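Local coordinates for protein endosialidase (PDB 4HIZ) that cleaves internal linkages in alpha-2,8- and alpha-2,9-linked sialic acid polymers, probably letting the phage degrade its host's polysialic acid capsule, at residues Y433-C439 with W455-Q461. Numbering follows the deposited sequence.
Sequences YPRTFMC and WFNITDQ
Start at the Trp455 indole (chi1 m): Cys439 SG sits over its six-membered ring, 3.8 Å from the centroid, while Phe437 CB packs 3.7 Å from Trp455 CE3. On the face carrying Met438, Ile458 CD1 lies 4.0 Å from Met438 CB. Strands 435-439 and 456-460 run antiparallel, their short axes at 130°. Met438 and Phe456 form a hydrogen-bonded pair, Met438 N to Phe456 O and Phe456 N to Met438 O both 2.8 Å. Phe437 faces Asn457 and Arg435 faces Asp460, so Ile458 and Thr459 together oppose Thr436: a beta bulge, with Ile458 psi near -18°. Here Ile458 N reaches Thr436 O (3.0 Å) and Thr436 N reaches Thr459 O (2.9 Å). Further out, Thr436 OG1 donates to Gln461 OE1 (2.6 Å) and Gln461 N to Pro434 O (2.8 Å). At the edge, a water bridges Tyr433 O and Asp460 OD2, 2.8 Å from each; Asp460 also salt-bridges Arg532 of the second subunit. These are the last two strands of a four-stranded beta-propeller blade, extended by strand 61-64.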
loop_
_atom_site.group_PDB
_atom_site.type_symbol
_atom_site.label_atom_id
_atom_site.label_comp_id
_atom_site.label_asym_id
_atom_site.label_seq_id
_atom_site.Cartn_x
_atom_site.Cartn_y
_atom_site.Cartn_z
ATOM N N TYR A 433 -1.896 -4.569 28.699
ATOM C CA TYR A 433 -2.750 -5.390 27.829
ATOM C C TYR A 433 -4.174 -5.442 28.403
ATOM O O TYR A 433 -4.538 -6.387 29.126
ATOM C CB TYR A 433 -2.197 -6.807 27.777
ATOM C CG TYR A 433 -0.886 -6.956 27.045
ATOM C CD1 TYR A 433 -0.861 -7.029 25.637
ATOM C CD2 TYR A 433 0.310 -7.076 27.742
ATOM C CE1 TYR A 433 0.336 -7.234 24.934
ATOM C CE2 TYR A 433 1.518 -7.283 27.043
ATOM C CZ TYR A 433 1.512 -7.342 25.647
ATOM O OH TYR A 433 2.692 -7.543 24.944
ATOM N N PRO A 434 -4.972 -4.413 28.098
ATOM C CA PRO A 434 -6.375 -4.445 28.556
ATOM C C PRO A 434 -7.166 -5.622 28.003
ATOM O O PRO A 434 -7.041 -6.004 26.813
ATOM C CB PRO A 434 -6.949 -3.115 28.051
ATOM C CG PRO A 434 -5.992 -2.708 26.863
ATOM C CD PRO A 434 -4.645 -3.207 27.327
ATOM N N ARG A 435 -8.004 -6.180 28.872
ATOM C CA ARG A 435 -8.901 -7.298 28.543
ATOM C C ARG A 435 -10.222 -6.851 27.930
ATOM O O ARG A 435 -10.812 -5.852 28.372
ATOM C CB ARG A 435 -9.242 -8.063 29.833
ATOM C CG ARG A 435 -8.003 -8.789 30.448
ATOM C CD ARG A 435 -8.263 -9.147 31.926
ATOM N NE ARG A 435 -8.438 -7.924 32.722
ATOM C CZ ARG A 435 -8.834 -7.898 33.991
ATOM N NH1 ARG A 435 -9.106 -9.018 34.660
ATOM N NH2 ARG A 435 -8.984 -6.726 34.581
ATOM N N THR A 436 -10.666 -7.600 26.922
ATOM C CA THR A 436 -12.023 -7.466 26.392
ATOM C C THR A 436 -12.881 -8.604 26.909
ATOM O O THR A 436 -12.440 -9.759 26.939
ATOM C CB THR A 436 -11.967 -7.469 24.857
ATOM O OG1 THR A 436 -11.524 -6.175 24.438
ATOM C CG2 THR A 436 -13.377 -7.767 24.196
ATOM N N PHE A 437 -14.138 -8.295 27.258
ATOM C CA PHE A 437 -15.029 -9.282 27.844
ATOM C C PHE A 437 -16.362 -9.363 27.117
ATOM O O PHE A 437 -16.807 -8.420 26.499
ATOM C CB PHE A 437 -15.378 -8.883 29.282
ATOM C CG PHE A 437 -14.198 -8.874 30.221
ATOM C CD1 PHE A 437 -13.834 -10.041 30.892
ATOM C CD2 PHE A 437 -13.484 -7.681 30.459
ATOM C CE1 PHE A 437 -12.754 -10.049 31.788
ATOM C CE2 PHE A 437 -12.369 -7.681 31.347
ATOM C CZ PHE A 437 -12.033 -8.856 32.024
ATOM N N MET A 438 -16.989 -10.516 27.222
ATOM C CA MET A 438 -18.311 -10.743 26.656
ATOM C C MET A 438 -19.106 -11.490 27.712
ATOM O O MET A 438 -18.593 -12.384 28.378
ATOM C CB MET A 438 -18.195 -11.597 25.386
ATOM C CG MET A 438 -19.565 -11.856 24.707
ATOM S SD MET A 438 -19.375 -13.036 23.338
ATOM C CE MET A 438 -19.221 -14.623 24.189
ATOM N N CYS A 439 -20.392 -11.171 27.833
ATOM C CA CYS A 439 -21.294 -12.042 28.589
ATOM C C CYS A 439 -22.519 -12.344 27.735
ATOM O O CYS A 439 -22.771 -11.681 26.705
ATOM C CB CYS A 439 -21.689 -11.450 29.964
ATOM S SG CYS A 439 -22.723 -9.972 29.909
ATOM N N TRP A 455 -18.630 -13.080 33.014
ATOM C CA TRP A 455 -17.907 -12.383 31.955
ATOM C C TRP A 455 -16.731 -13.218 31.451
ATOM O O TRP A 455 -15.919 -13.727 32.246
ATOM C CB TRP A 455 -17.340 -11.076 32.499
ATOM C CG TRP A 455 -18.357 -9.983 32.812
ATOM C CD1 TRP A 455 -18.771 -9.550 34.067
ATOM C CD2 TRP A 455 -18.959 -9.107 31.867
ATOM N NE1 TRP A 455 -19.630 -8.484 33.930
ATOM C CE2 TRP A 455 -19.750 -8.179 32.596
ATOM C CE3 TRP A 455 -18.903 -9.008 30.474
ATOM C CZ2 TRP A 455 -20.471 -7.162 31.973
ATOM C CZ3 TRP A 455 -19.607 -8.009 29.847
ATOM C CH2 TRP A 455 -20.399 -7.086 30.593
ATOM N N PHE A 456 -16.662 -13.376 30.129
ATOM C CA PHE A 456 -15.577 -14.109 29.492
ATOM C C PHE A 456 -14.584 -13.132 28.869
ATOM O O PHE A 456 -14.960 -12.324 28.030
ATOM C CB PHE A 456 -16.148 -14.971 28.352
ATOM C CG PHE A 456 -17.104 -16.052 28.807
ATOM C CD1 PHE A 456 -16.622 -17.330 29.114
ATOM C CD2 PHE A 456 -18.488 -15.823 28.829
ATOM C CE1 PHE A 456 -17.487 -18.353 29.508
ATOM C CE2 PHE A 456 -19.365 -16.836 29.219
ATOM C CZ PHE A 456 -18.873 -18.096 29.542
ATOM N N ASN A 457 -13.320 -13.222 29.281
ATOM C CA ASN A 457 -12.227 -12.512 28.601
ATOM C C ASN A 457 -11.925 -13.276 27.311
ATOM O O ASN A 457 -11.413 -14.416 27.360
ATOM C CB ASN A 457 -11.013 -12.485 29.556
ATOM C CG ASN A 457 -9.782 -11.798 28.965
ATOM O OD1 ASN A 457 -9.838 -11.005 27.978
ATOM N ND2 ASN A 457 -8.652 -12.119 29.548
ATOM N N ILE A 458 -12.295 -12.675 26.174
ATOM C CA ILE A 458 -12.240 -13.357 24.867
ATOM C C ILE A 458 -11.054 -12.923 23.984
ATOM O O ILE A 458 -10.711 -13.618 23.012
ATOM C CB ILE A 458 -13.539 -13.116 24.086
ATOM C CG1 ILE A 458 -13.941 -11.619 24.108
ATOM C CG2 ILE A 458 -14.661 -13.924 24.739
ATOM C CD1 ILE A 458 -14.957 -11.268 22.993
ATOM N N THR A 459 -10.454 -11.771 24.302
ATOM C CA THR A 459 -9.279 -11.266 23.561
ATOM C C THR A 459 -8.650 -10.159 24.402
ATOM O O THR A 459 -9.333 -9.590 25.256
ATOM C CB THR A 459 -9.656 -10.723 22.140
ATOM O OG1 THR A 459 -8.501 -10.115 21.548
ATOM C CG2 THR A 459 -10.758 -9.660 22.227
ATOM N N ASP A 460 -7.348 -9.908 24.218
ATOM C CA ASP A 460 -6.669 -8.819 24.911
ATOM C C ASP A 460 -6.084 -7.857 23.883
ATOM O O ASP A 460 -5.445 -8.293 22.892
ATOM C CB ASP A 460 -5.464 -9.336 25.721
ATOM C CG ASP A 460 -5.843 -10.070 27.018
ATOM O OD1 ASP A 460 -7.035 -10.136 27.377
ATOM O OD2 ASP A 460 -4.898 -10.567 27.695
ATOM N N GLN A 461 -6.219 -6.570 24.171
ATOM C CA GLN A 461 -5.740 -5.475 23.334
ATOM C C GLN A 461 -4.470 -4.884 23.953
ATOM O O GLN A 461 -3.978 -5.387 24.972
ATOM C CB GLN A 461 -6.842 -4.396 23.267
ATOM C CG GLN A 461 -7.870 -4.732 22.180
ATOM C CD GLN A 461 -8.422 -6.144 22.288
ATOM O OE1 GLN A 461 -9.213 -6.458 23.211
ATOM N NE2 GLN A 461 -8.022 -7.020 21.338
HETATM O O HOH W 1 -4.066 -9.030 29.937
#